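Local coordinates for protein sugar isomerase (Sinorhizobium meliloti, PDB 3QC0) that is probably a sugar isomerase of the xylose isomerase-like TIM-barrel family, holding a zinc ion at the mouth of its eight-stranded parallel barrel, at residues A36-R39 against D40-A43; T212-M215 against L216-R219. All blocks are in the same frame, centred on the assembly; numbering follows the deposited sequence.

Interaction 1. Residues A36-R39 against D40-A43; sequences APWR and DQVA
Pro-37 meets Val-42 across the first turn of helix 39-45, its CB lying 4.0 Å from Val-42 CG2. Both are compact and apolar and both are buried: the proline ring also rests on Leu-11 and Leu-61, and Val-42 reaches Leu-47 and Ala-50 of the next helix. Trp-38 follows at the N-cap. Its backbone N donates to Gln-41 OE1 at 3.0 Å with a fairly straight N-H...O angle of 161°, the donor tilted slightly from the carbonyl plane. This is the half of a capping box in which the side chain of the third helical residue reaches back to the N-cap; the indole cannot supply the other half. Gln-41 manages the reach with an extended chain beyond CG (chi2 174°), and its amide plane stands almost perpendicular to the indole. The Trp-38 carbonyl O takes Val-42 N at 3.0 Å, starting the helical hydrogen bonding. The indole itself leads away from the helix, its NE1 bonded to Asn-10 and its side chain touching the zinc ligand Glu-248. At Arg-39, O accepts Ala-43 N at 2.9 Å, while the guanidinium leaves for helix 75-94 and salt bridges to Glu-91 and Asp-84. Asp-40, whose negative charge probably suits the start of a helix, bends OD1 back to within 3.3 Å of Trp-38 CB and accepts a weak bond from Gln-41 N. The contact thus satisfies backbone groups at the helix start through both main chain and side chain, which probably helps fix where the indole enters the metal-site region.

Interaction 2. Residues T212-M215 against L216-R219; sequences TKDM and LTDR
Asp-218 and Lys-213 join the two arms of a turn through one oxygen, Asp-218 OD2, which accepts the Lys-213 backbone N at 2.8 Å on its anti side and Lys-213 NZ at 2.8 Å through its syn lone pair. The lysine chain folds at chi3 (-70°) and chi4 (-61°), curling its ammonium to the syn side of the carboxylate in a salt bridge. Asp-218 is buried, and its CB lies 3.8 Å from Asp-214 N, a covered amide that has no polar partner. On the other flank Asp-214 OD2 binds Leu-216 N at 2.9 Å and Thr-217 N at 3.0 Å, the two donors coming from opposite faces of the carboxylate plane. The bond to Leu-216 N, two residues on, closes an Asx turn, and aspartate suits it because its short chain lets one oxygen meet two successive amides. Elsewhere the arms are bridged by water. One water gives protons to Thr-212 OG1 and Asp-218 O, a second links Asp-214 O to Asp-218 N, and Lys-213 lies at the surface. Thr-212 OG1 also hydrogen-bonds Leu-209 O. Met-215, modelled as selenomethionine, points away and packs on Met-215 of the second subunit. With two N-H groups on one aspartate and an amide plus an ammonium on the other, both carboxylates probably stay ionised, and the turn keeps its shape without regular secondary structure.

The chain reaches interaction 1 first, where the loop after strand 34-36, second in the barrel, closes into helix 39-45. Interaction 2 opens much later, inside the long loop from strand 200-205, the seventh, to helix 229-238. The two are in series, neither nested nor crossed. Their centres lie 22 Å apart and their nearest atoms about 7 Å, without touching. Both belong to loops that follow strands, at the barrel end that carries the zinc. In interaction 2 Arg-219 bonds Asp-177 OD2 and Glu-248 O, and interaction 1 comes to the same metal site from the other loop. Interaction 1 also ties its helix to helix 75-94, and interaction 2 reaches the second subunit.

Interaction 1. Residues A36-R39 against D40-A43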
ATOM      1  N   ALA A  36     -12.266  20.132  -9.545  1.00 20.60           N
ATOM      2  CA  ALA A  36     -12.961  18.903  -9.178  1.00 19.20           C
ATOM      3  C   ALA A  36     -13.522  19.096  -7.784  1.00 19.87           C
ATOM      4  O   ALA A  36     -12.796  19.003  -6.791  1.00 18.50           O
ATOM      5  CB  ALA A  36     -12.012  17.690  -9.254  1.00 19.17           C
ATOM      6  N   PRO A  37     -14.821  19.436  -7.692  1.00 17.83           N
ATOM      7  CA  PRO A  37     -15.437  19.581  -6.401  1.00 18.89           C
ATOM      8  C   PRO A  37     -15.903  18.254  -5.820  1.00 18.47           C
ATOM      9  O   PRO A  37     -15.982  17.242  -6.529  1.00 18.04           O
ATOM     10  CB  PRO A  37     -16.645  20.450  -6.698  1.00 18.89           C
ATOM     11  CG  PRO A  37     -17.102  19.942  -8.044  1.00 18.48           C
ATOM     12  CD  PRO A  37     -15.796  19.602  -8.786  1.00 18.88           C
ATOM     13  N   TRP A  38     -16.219  18.303  -4.531  1.00 18.96           N
ATOM     14  CA  TRP A  38     -16.776  17.186  -3.828  1.00 18.37           C
ATOM     15  C   TRP A  38     -18.264  17.363  -3.599  1.00 18.56           C
ATOM     16  O   TRP A  38     -18.785  18.504  -3.525  1.00 18.94           O
ATOM     17  CB  TRP A  38     -16.052  16.998  -2.491  1.00 18.45           C
ATOM     18  CG  TRP A  38     -14.652  16.523  -2.641  1.00 18.27           C
ATOM     19  CD1 TRP A  38     -13.649  17.103  -3.352  1.00 18.64           C
ATOM     20  CD2 TRP A  38     -14.101  15.308  -2.108  1.00 17.88           C
ATOM     21  NE1 TRP A  38     -12.510  16.339  -3.281  1.00 19.75           N
ATOM     22  CE2 TRP A  38     -12.772  15.241  -2.519  1.00 17.31           C
ATOM     23  CE3 TRP A  38     -14.607  14.300  -1.294  1.00 18.55           C
ATOM     24  CZ2 TRP A  38     -11.925  14.206  -2.137  1.00 18.50           C
ATOM     25  CZ3 TRP A  38     -13.755  13.256  -0.931  1.00 19.95           C
ATOM     26  CH2 TRP A  38     -12.456  13.214  -1.377  1.00 19.92           C
ATOM     27  N   ARG A  39     -18.966  16.252  -3.430  1.00 17.97           N
ATOM     28  CA  ARG A  39     -20.422  16.296  -3.355  1.00 18.90           C
ATOM     29  C   ARG A  39     -20.924  17.079  -2.150  1.00 20.08           C
ATOM     30  O   ARG A  39     -21.965  17.738  -2.242  1.00 21.21           O
ATOM     31  CB  ARG A  39     -20.981  14.886  -3.331  1.00 18.43           C
ATOM     32  CG  ARG A  39     -20.749  14.164  -4.671  1.00 17.81           C
ATOM     33  CD  ARG A  39     -21.210  12.759  -4.587  1.00 19.17           C
ATOM     34  NE  ARG A  39     -22.644  12.628  -4.485  1.00 17.54           N
ATOM     35  CZ  ARG A  39     -23.278  11.541  -4.045  1.00 19.45           C
ATOM     36  NH1 ARG A  39     -22.586  10.492  -3.597  1.00 19.64           N
ATOM     37  NH2 ARG A  39     -24.559  11.472  -4.028  1.00 22.71           N
ATOM     38  N   ASP A  40     -20.184  17.039  -1.054  1.00 20.83           N
ATOM     39  CA  ASP A  40     -20.578  17.783   0.163  1.00 23.01           C
ATOM     40  C   ASP A  40     -20.455  19.264  -0.074  1.00 23.66           C
ATOM     41  O   ASP A  40     -21.311  20.019   0.399  1.00 25.41           O
ATOM     42  CB  ASP A  40     -19.836  17.334   1.435  1.00 23.60           C
ATOM     43  CG  ASP A  40     -18.318  17.424   1.343  1.00 26.05           C
ATOM     44  OD1 ASP A  40     -17.732  17.546   0.262  1.00 26.17           O
ATOM     45  OD2 ASP A  40     -17.692  17.336   2.426  1.00 32.04           O
ATOM     46  N   GLN A  41     -19.431  19.674  -0.817  1.00 23.04           N
ATOM     47  CA  GLN A  41     -19.233  21.091  -1.150  1.00 23.70           C
ATOM     48  C   GLN A  41     -20.339  21.592  -2.061  1.00 23.72           C
ATOM     49  O   GLN A  41     -20.835  22.740  -1.908  1.00 23.55           O
ATOM     50  CB  GLN A  41     -17.893  21.305  -1.829  1.00 23.79           C
ATOM     51  CG  GLN A  41     -16.689  20.924  -0.939  1.00 23.22           C
ATOM     52  CD  GLN A  41     -15.372  21.011  -1.674  1.00 25.45           C
ATOM     53  OE1 GLN A  41     -15.245  20.512  -2.795  1.00 23.14           O
ATOM     54  NE2 GLN A  41     -14.351  21.636  -1.027  1.00 26.74           N
ATOM     55  N   VAL A  42     -20.708  20.775  -3.050  1.00 23.28           N
ATOM     56  CA  VAL A  42     -21.816  21.101  -3.944  1.00 23.59           C
ATOM     57  C   VAL A  42     -23.128  21.190  -3.172  1.00 24.49           C
ATOM     58  O   VAL A  42     -23.927  22.168  -3.393  1.00 26.67           O
ATOM     59  CB  VAL A  42     -21.894  20.063  -5.115  1.00 21.88           C
ATOM     60  CG1 VAL A  42     -23.209  20.210  -5.966  1.00 21.84           C
ATOM     61  CG2 VAL A  42     -20.596  20.152  -5.979  1.00 22.81           C
ATOM     62  N   ALA A  43     -23.354  20.264  -2.238  1.00 24.51           N
ATOM     63  CA  ALA A  43     -24.584  20.234  -1.462  1.00 26.08           C
ATOM     64  C   ALA A  43     -24.663  21.458  -0.572  1.00 27.38           C
ATOM     65  O   ALA A  43     -25.764  22.020  -0.371  1.00 28.61           O
ATOM     66  CB  ALA A  43     -24.695  19.018  -0.588  1.00 25.44           C
TER

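Interaction 2. Residues T212-M215 against L216-R219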
ATOM      1  N   THR A 212       6.024  10.162   5.517  1.00 20.44           N
ATOM      2  CA  THR A 212       4.591  10.431   5.522  1.00 19.92           C
ATOM      3  C   THR A 212       4.087  10.279   6.941  1.00 22.75           C
ATOM      4  O   THR A 212       4.354   9.280   7.615  1.00 22.30           O
ATOM      5  CB  THR A 212       3.836   9.540   4.507  1.00 20.38           C
ATOM      6  OG1 THR A 212       4.182   9.955   3.176  1.00 17.76           O
ATOM      7  CG2 THR A 212       2.328   9.578   4.722  1.00 19.54           C
ATOM      8  N   LYS A 213       3.382  11.313   7.398  1.00 21.93           N
ATOM      9  CA  LYS A 213       3.070  11.494   8.824  1.00 24.82           C
ATOM     10  C   LYS A 213       1.642  11.145   9.223  1.00 23.93           C
ATOM     11  O   LYS A 213       1.292  11.191  10.425  1.00 25.63           O
ATOM     12  CB  LYS A 213       3.427  12.932   9.232  1.00 26.53           C
ATOM     13  CG  LYS A 213       4.904  13.312   8.927  1.00 30.26           C
ATOM     14  CD  LYS A 213       5.255  14.814   9.217  1.00 34.20           C
ATOM     15  CE  LYS A 213       4.565  15.781   8.195  1.00 36.15           C
ATOM     16  NZ  LYS A 213       4.969  15.549   6.733  1.00 36.00           N
ATOM     17  N   ASP A 214       0.829  10.758   8.238  1.00 21.62           N
ATOM     18  CA  ASP A 214      -0.544  10.391   8.483  1.00 21.95           C
ATOM     19  C   ASP A 214      -0.972   9.602   7.248  1.00 20.73           C
ATOM     20  O   ASP A 214      -0.500   9.892   6.167  1.00 20.34           O
ATOM     21  CB  ASP A 214      -1.437  11.624   8.635  1.00 22.99           C
ATOM     22  CG  ASP A 214      -2.843  11.277   9.094  1.00 25.39           C
ATOM     23  OD1 ASP A 214      -3.062  11.224  10.313  1.00 28.48           O
ATOM     24  OD2 ASP A 214      -3.760  11.074   8.276  1.00 23.04           O
HETATM   25  N   MSE A 215      -1.849   8.636   7.430  1.00 20.16           N
HETATM   26  CA  MSE A 215      -2.286   7.788   6.328  1.00 20.19           C
HETATM   27  C   MSE A 215      -3.230   8.464   5.382  1.00 20.25           C
HETATM   28  O   MSE A 215      -3.390   7.980   4.269  1.00 21.08           O
HETATM   29  CB  MSE A 215      -2.928   6.545   6.882  1.00 20.60           C
HETATM   30  CG  MSE A 215      -1.878   5.666   7.546  1.00 21.79           C
HETATM   31 SE   MSE A 215      -2.566   4.183   8.568  0.75 19.30          SE
HETATM   32  CE  MSE A 215      -2.825   3.143   7.045  1.00 19.20           C
ATOM     33  N   LEU A 216      -3.867   9.557   5.817  1.00 19.53           N
ATOM     34  CA  LEU A 216      -4.895  10.204   5.003  1.00 20.54           C
ATOM     35  C   LEU A 216      -4.610  11.651   4.681  1.00 20.94           C
ATOM     36  O   LEU A 216      -4.815  12.048   3.514  1.00 21.09           O
ATOM     37  CB  LEU A 216      -6.266  10.122   5.703  1.00 21.48           C
ATOM     38  CG  LEU A 216      -7.439  10.558   4.829  1.00 23.57           C
ATOM     39  CD1 LEU A 216      -7.690   9.565   3.704  1.00 25.99           C
ATOM     40  CD2 LEU A 216      -8.692  10.712   5.678  1.00 25.64           C
ATOM     41  N   THR A 217      -4.151  12.428   5.676  1.00 20.91           N
ATOM     42  CA  THR A 217      -4.084  13.876   5.500  1.00 21.10           C
ATOM     43  C   THR A 217      -2.669  14.454   5.489  1.00 21.22           C
ATOM     44  O   THR A 217      -2.427  15.576   5.997  1.00 22.85           O
ATOM     45  CB  THR A 217      -4.932  14.557   6.579  1.00 22.25           C
ATOM     46  OG1 THR A 217      -4.394  14.215   7.864  1.00 24.23           O
ATOM     47  CG2 THR A 217      -6.420  14.133   6.462  1.00 23.03           C
ATOM     48  N   ASP A 218      -1.717  13.704   4.931  1.00 19.47           N
ATOM     49  CA  ASP A 218      -0.367  14.222   4.719  1.00 19.86           C
ATOM     50  C   ASP A 218       0.158  13.977   3.302  1.00 18.53           C
ATOM     51  O   ASP A 218       1.344  13.648   3.093  1.00 19.55           O
ATOM     52  CB  ASP A 218       0.577  13.662   5.792  1.00 19.82           C
ATOM     53  CG  ASP A 218       1.884  14.432   5.885  1.00 19.89           C
ATOM     54  OD1 ASP A 218       1.846  15.693   5.796  1.00 22.86           O
ATOM     55  OD2 ASP A 218       2.954  13.784   6.048  1.00 22.36           O
ATOM     56  N   ARG A 219      -0.707  14.164   2.315  1.00 18.02           N
ATOM     57  CA  ARG A 219      -0.243  14.265   0.938  1.00 17.72           C
ATOM     58  C   ARG A 219       0.658  15.482   0.775  1.00 18.55           C
ATOM     59  O   ARG A 219       0.449  16.517   1.448  1.00 19.16           O
ATOM     60  CB  ARG A 219      -1.375  14.383  -0.068  1.00 17.99           C
ATOM     61  CG  ARG A 219      -2.366  13.252  -0.076  1.00 17.13           C
ATOM     62  CD  ARG A 219      -3.212  13.320  -1.328  1.00 16.12           C
ATOM     63  NE  ARG A 219      -4.149  12.222  -1.447  1.00 16.20           N
ATOM     64  CZ  ARG A 219      -4.760  11.876  -2.575  1.00 17.31           C
ATOM     65  NH1 ARG A 219      -4.627  12.603  -3.680  1.00 16.96           N
ATOM     66  NH2 ARG A 219      -5.556  10.814  -2.588  1.00 21.29           N
TER
HETATM   67  O   HOH W   1       2.618  11.635   1.757  1.00 16.94           O
HETATM   68  O   HOH W   2      -1.515  11.012   3.809  1.00 17.31           O